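Local coordinates for PrimPol AEP domain (PP-N190) (Cyanophage S-2L, PDB 6ZP9), which probably primes and extends DNA as the archaeo-eukaryotic primase (AEP) domain of a phage primase-polymerase, in a virus whose DNA carries 2-aminoadenine in place of adenine, at residues G65-I70 against V161-G166; T33-I38 against A56-A61. All coordinates share one frame; numbering follows the deposited sequence. Where two conformers were deposited one is given.

Interaction 1: G65-I70 against V161-G166; sequences GFNSYI and VMRLAG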
loop_
_atom_site.group_PDB
_atom_site.type_symbol
_atom_site.label_atom_id
_atom_site.label_comp_id
_atom_site.label_asym_id
_atom_site.label_seq_id
_atom_site.Cartn_x
_atom_site.Cartn_y
_atom_site.Cartn_z
ATOM N N GLY A 65 20.208 2.395 2.309
ATOM C CA GLY A 65 19.723 3.372 1.353
ATOM C C GLY A 65 18.534 2.941 0.514
ATOM O O GLY A 65 18.222 3.608 -0.471
ATOM N N PHE A 66 17.860 1.848 0.880
ATOM C CA PHE A 66 16.732 1.348 0.103
ATOM C C PHE A 66 15.433 2.046 0.506
ATOM O O PHE A 66 15.285 2.524 1.633
ATOM C CB PHE A 66 16.556 -0.161 0.304
ATOM C CG PHE A 66 17.631 -1.010 -0.327
ATOM C CD1 PHE A 66 18.857 -1.190 0.302
ATOM C CD2 PHE A 66 17.400 -1.662 -1.525
ATOM C CE1 PHE A 66 19.834 -1.985 -0.262
ATOM C CE2 PHE A 66 18.375 -2.455 -2.100
ATOM C CZ PHE A 66 19.596 -2.621 -1.461
ATOM N N ASN A 67 14.480 2.085 -0.423
ATOM C CA ASN A 67 13.108 2.422 -0.070
ATOM C C ASN A 67 12.372 1.155 0.378
ATOM O O ASN A 67 12.760 0.029 0.050
ATOM C CB ASN A 67 12.379 3.082 -1.244
ATOM C CG ASN A 67 12.761 4.550 -1.432
ATOM O OD1 ASN A 67 12.862 5.311 -0.472
ATOM N ND2 ASN A 67 12.939 4.957 -2.682
ATOM N N SER A 68 11.297 1.350 1.139
ATOM C CA SER A 68 10.656 0.276 1.886
ATOM C C SER A 68 9.229 0.068 1.406
ATOM O O SER A 68 8.461 1.030 1.312
ATOM C CB SER A 68 10.645 0.591 3.381
ATOM O OG SER A 68 11.963 0.704 3.886
ATOM N N TYR A 69 8.875 -1.194 1.158
ATOM C CA TYR A 69 7.572 -1.588 0.638
ATOM C C TYR A 69 7.138 -2.887 1.306
ATOM O O TYR A 69 7.970 -3.697 1.734
ATOM C CB TYR A 69 7.603 -1.832 -0.878
ATOM C CG TYR A 69 8.080 -0.662 -1.701
ATOM C CD1 TYR A 69 9.440 -0.399 -1.843
ATOM C CD2 TYR A 69 7.175 0.186 -2.339
ATOM C CE1 TYR A 69 9.894 0.679 -2.599
ATOM C CE2 TYR A 69 7.614 1.267 -3.096
ATOM C CZ TYR A 69 8.981 1.508 -3.226
ATOM O OH TYR A 69 9.449 2.570 -3.978
ATOM N N ILE A 70 5.824 -3.114 1.341
ATOM C CA ILE A 70 5.294 -4.417 1.725
ATOM C C ILE A 70 4.343 -4.922 0.652
ATOM O O ILE A 70 3.652 -4.144 -0.008
ATOM C CB ILE A 70 4.568 -4.391 3.088
ATOM C CG1 ILE A 70 3.567 -3.223 3.152
ATOM C CG2 ILE A 70 5.594 -4.363 4.228
ATOM C CD1 ILE A 70 2.642 -3.298 4.378
ATOM N N VAL A 161 3.299 -4.411 -4.334
ATOM C CA VAL A 161 3.882 -3.850 -3.118
ATOM C C VAL A 161 3.509 -2.379 -3.025
ATOM O O VAL A 161 3.318 -1.703 -4.039
ATOM C CB VAL A 161 5.418 -4.037 -3.062
ATOM C CG1 VAL A 161 5.793 -5.500 -3.139
ATOM C CG2 VAL A 161 6.116 -3.236 -4.165
ATOM N N MET A 162 3.426 -1.861 -1.806
ATOM C CA MET A 162 3.121 -0.461 -1.552
ATOM C C MET A 162 4.073 0.078 -0.497
ATOM O O MET A 162 4.504 -0.651 0.401
ATOM C CB MET A 162 1.650 -0.340 -1.121
ATOM C CG MET A 162 0.593 -0.671 -2.166
ATOM S SD MET A 162 0.510 0.508 -3.501
ATOM C CE MET A 162 -0.460 1.661 -2.588
ATOM N N ARG A 163 4.380 1.372 -0.603
ATOM C CA ARG A 163 5.275 2.035 0.343
ATOM C C ARG A 163 4.849 1.764 1.777
ATOM O O ARG A 163 3.666 1.861 2.118
ATOM C CB ARG A 163 5.244 3.510 0.121
ATOM C CG ARG A 163 6.090 3.983 -1.033
ATOM C CD ARG A 163 7.587 3.824 -0.845
ATOM N NE ARG A 163 8.253 4.278 -2.032
ATOM C CZ ARG A 163 8.875 5.421 -2.129
ATOM N NH1 ARG A 163 9.390 5.773 -3.260
ATOM N NH2 ARG A 163 9.001 6.170 -1.113
ATOM N N LEU A 164 5.814 1.412 2.628
ATOM C CA LEU A 164 5.573 1.068 4.023
ATOM C C LEU A 164 5.652 2.319 4.906
ATOM O O LEU A 164 6.614 3.093 4.815
ATOM C CB LEU A 164 6.596 0.012 4.454
ATOM C CG LEU A 164 6.600 -0.431 5.910
ATOM C CD1 LEU A 164 5.273 -1.106 6.281
ATOM C CD2 LEU A 164 7.804 -1.342 6.198
ATOM N N ALA A 165 4.634 2.520 5.750
ATOM C CA ALA A 165 4.625 3.645 6.684
ATOM C C ALA A 165 5.782 3.530 7.664
ATOM O O ALA A 165 6.215 2.433 8.015
ATOM C CB ALA A 165 3.308 3.697 7.464
ATOM N N GLY A 166 6.293 4.680 8.099
ATOM C CA GLY A 166 7.339 4.706 9.098
ATOM C C GLY A 166 8.747 4.553 8.578
ATOM O O GLY A 166 9.685 4.531 9.391
#
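Asn67 lays its amide over one face of the Arg163 guanidinium, the two planes 17° apart and ND2 3.7 Å from NH1. Each group is steadied from outside the pair: Asn67 OD1 accepts from the backbone of Gln170, and Arg163 NH2 bonds ND1 of His169. Ser68 contributes its carbonyl, which takes the N-H of Leu164 (N to O 3.0 Å) from well above the carbonyl plane, as the partner chain leaves the strand. Tyr69 runs side by side with Arg163, whose chain bends at chi2 (-67°) and carries CD to 3.4 Å from Tyr69 CE2. Ring and guanidinium stand nearly perpendicular, and Arg163 NE gives a weak hydrogen bond to Tyr69 OH (2.9 Å). Toward the root of the same ring, Tyr69 CB packs on Val161 CB. Ile70 then forms a reciprocal backbone pair with Met162, N to O and O to N both 2.9 Å, while on the face shared with Met162 its CG2 meets Leu164 CD1 at 3.9 Å beside helix 16-25. The pattern is that of an antiparallel ladder, here joining edge strand 161-163 to its inner neighbour 67-71 in a four-stranded sheet.

Interaction 2: T33-I38 against A56-A61; sequences TRYRAI and ATVQDA
Strand 34-38 and the helical segment 56-61 run almost parallel, 8° between their directions, with axes 9.8 Å apart at closest approach, so the gap is bridged by side chains alone. Tyr35 spans most of it. Its CG is anti to the backbone N (chi1 180°), and the ring beyond it meets three residues of the helix in different ways. Val58 comes over one face: CG2 sits 4.0 Å from the ring centroid and 15° off the normal, a CH-pi contact, with CZ and CE1 its nearest ring atoms. Ala61 lies at the ring edge, in its plane, CB being 3.4 Å from Tyr35 OH and 3.9 Å from CE2. Thr57 brings its methyl obliquely, CG2 reaching 4.2 Å from Tyr35 CD2; that methyl is anti to the backbone N, while OG1 turns elsewhere and bonds Thr54. Two residues on, Ala37 CB meets Ala61 CB at 3.8 Å, methyl against methyl. The small Ala61 methyl therefore touches both Tyr35 and Ala37. Trp49, on the neighbouring strand 49-52, also packs on Ala61, so the helix touches more than one strand of the sheet. No hydrogen bond passes between the two segments. The phenol oxygen, although it ends among aliphatic groups of the helix, is satisfied by Ser68 OG on strand 67-71. The chemistry thus implies a division of labour: dispersion and CH-pi contacts seat the helix on the sheet, while the phenol oxygen, a polar atom that reaches the helix, finds its partner within the sheet.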
loop_
_atom_site.group_PDB
_atom_site.type_symbol
_atom_site.label_atom_id
_atom_site.label_comp_id
_atom_site.label_asym_id
_atom_site.label_seq_id
_atom_site.Cartn_x
_atom_site.Cartn_y
_atom_site.Cartn_z
ATOM N N THR A 33 4.083 -11.261 6.803
ATOM C CA THR A 33 4.159 -10.083 5.950
ATOM C C THR A 33 5.473 -10.073 5.174
ATOM O O THR A 33 6.543 -10.340 5.729
ATOM C CB THR A 33 4.010 -8.812 6.792
ATOM O OG1 THR A 33 2.685 -8.761 7.337
ATOM C CG2 THR A 33 4.247 -7.556 5.953
ATOM N N ARG A 34 5.383 -9.770 3.883
ATOM C CA ARG A 34 6.533 -9.768 2.994
ATOM C C ARG A 34 7.043 -8.346 2.795
ATOM O O ARG A 34 6.270 -7.437 2.474
ATOM C CB ARG A 34 6.171 -10.399 1.648
ATOM C CG ARG A 34 5.722 -11.843 1.756
ATOM C CD ARG A 34 6.837 -12.710 2.317
ATOM N NE ARG A 34 7.985 -12.758 1.414
ATOM C CZ ARG A 34 9.092 -13.439 1.668
ATOM N NH1 ARG A 34 9.197 -14.124 2.797
ATOM N NH2 ARG A 34 10.089 -13.438 0.797
ATOM N N TYR A 35 8.344 -8.167 2.991
ATOM C CA TYR A 35 9.033 -6.899 2.819
ATOM C C TYR A 35 9.762 -6.892 1.482
ATOM O O TYR A 35 10.330 -7.908 1.068
ATOM C CB TYR A 35 10.026 -6.702 3.963
ATOM C CG TYR A 35 10.842 -5.435 3.956
ATOM C CD1 TYR A 35 10.232 -4.185 4.049
ATOM C CD2 TYR A 35 12.240 -5.485 3.914
ATOM C CE1 TYR A 35 10.987 -3.015 4.068
ATOM C CE2 TYR A 35 13.003 -4.319 3.932
ATOM C CZ TYR A 35 12.372 -3.089 4.014
ATOM O OH TYR A 35 13.112 -1.921 4.044
ATOM N N ARG A 36 9.730 -5.752 0.798
ATOM C CA ARG A 36 10.524 -5.561 -0.412
ATOM C C ARG A 36 11.300 -4.265 -0.259
ATOM O O ARG A 36 10.708 -3.208 -0.028
ATOM C CB ARG A 36 9.658 -5.527 -1.682
ATOM C CG ARG A 36 10.485 -5.675 -2.966
ATOM C CD ARG A 36 9.647 -5.968 -4.211
ATOM N NE ARG A 36 10.262 -5.421 -5.423
ATOM C CZ ARG A 36 10.887 -6.134 -6.359
ATOM N NH1 ARG A 36 11.420 -5.515 -7.405
ATOM N NH2 ARG A 36 10.977 -7.454 -6.257
ATOM N N ALA A 37 12.619 -4.348 -0.346
ATOM C CA ALA A 37 13.474 -3.169 -0.330
ATOM C C ALA A 37 13.914 -2.904 -1.767
ATOM O O ALA A 37 14.480 -3.789 -2.418
ATOM C CB ALA A 37 14.675 -3.382 0.594
ATOM N N ILE A 38 13.628 -1.705 -2.270
ATOM C CA ILE A 38 13.909 -1.351 -3.657
ATOM C C ILE A 38 14.888 -0.186 -3.675
ATOM O O ILE A 38 14.690 0.806 -2.963
ATOM C CB ILE A 38 12.628 -0.989 -4.430
ATOM C CG1 ILE A 38 11.588 -2.105 -4.276
ATOM C CG2 ILE A 38 12.954 -0.741 -5.901
ATOM C CD1 ILE A 38 10.323 -1.850 -5.047
ATOM N N ALA A 56 15.141 -5.928 12.265
ATOM C CA ALA A 56 16.563 -5.937 11.930
ATOM C C ALA A 56 16.776 -5.783 10.428
ATOM O O ALA A 56 17.728 -5.121 9.988
ATOM C CB ALA A 56 17.214 -7.225 12.438
ATOM N N THR A 57 15.895 -6.381 9.624
ATOM C CA THR A 57 16.049 -6.288 8.176
ATOM C C THR A 57 15.687 -4.901 7.669
ATOM O O THR A 57 16.394 -4.340 6.823
ATOM C CB THR A 57 15.198 -7.354 7.497
ATOM O OG1 THR A 57 15.620 -8.644 7.950
ATOM C CG2 THR A 57 15.357 -7.275 6.000
ATOM N N VAL A 58 14.601 -4.318 8.180
ATOM C CA VAL A 58 14.280 -2.946 7.803
ATOM C C VAL A 58 15.393 -2.001 8.241
ATOM O O VAL A 58 15.809 -1.115 7.482
ATOM C CB VAL A 58 12.916 -2.522 8.377
ATOM C CG1 VAL A 58 12.625 -1.072 8.015
ATOM C CG2 VAL A 58 11.827 -3.431 7.850
ATOM N N GLN A 59 15.904 -2.183 9.458
ATOM C CA GLN A 59 17.020 -1.364 9.918
ATOM C C GLN A 59 18.177 -1.393 8.925
ATOM O O GLN A 59 18.735 -0.348 8.570
ATOM C CB GLN A 59 17.483 -1.845 11.297
ATOM C CG GLN A 59 18.679 -1.076 11.840
ATOM C CD GLN A 59 18.311 0.332 12.268
ATOM O OE1 GLN A 59 17.141 0.645 12.500
ATOM N NE2 GLN A 59 19.309 1.190 12.372
ATOM N N ASP A 60 18.525 -2.593 8.444
ATOM C CA ASP A 60 19.637 -2.763 7.514
ATOM C C ASP A 60 19.332 -2.153 6.148
ATOM O O ASP A 60 20.188 -1.488 5.552
ATOM C CB ASP A 60 19.956 -4.250 7.370
ATOM C CG ASP A 60 21.302 -4.499 6.713
ATOM O OD1 ASP A 60 22.165 -3.597 6.764
ATOM O OD2 ASP A 60 21.505 -5.601 6.156
ATOM N N ALA A 61 18.123 -2.377 5.626
ATOM C CA ALA A 61 17.782 -1.838 4.313
ATOM C C ALA A 61 17.734 -0.311 4.324
ATOM O O ALA A 61 18.231 0.338 3.395
ATOM C CB ALA A 61 16.443 -2.412 3.844
#

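The two contacts illustrate how one sheet is built in two directions, by strand pairing at its edge and by a helix laid on a face. Their centres lie about 8 Å apart, and strands 34-38 and 67-71 are neighbours in the antiparallel sheet ordered 49-52, 34-38, 67-71, 161-163. Interaction 2 closes before interaction 1 opens: helix 55-64 leads directly into strand 67-71, whereas strand 161-163 returns some 90 residues later, after three of the four strands of a second sheet. Backbone hydrogen bonds join the contacts, Asn67 N to Ile38 O and Arg36 N to Tyr69 O, both 2.9 Å. An early helix-strand unit is thereby tied to a late strand within the AEP domain.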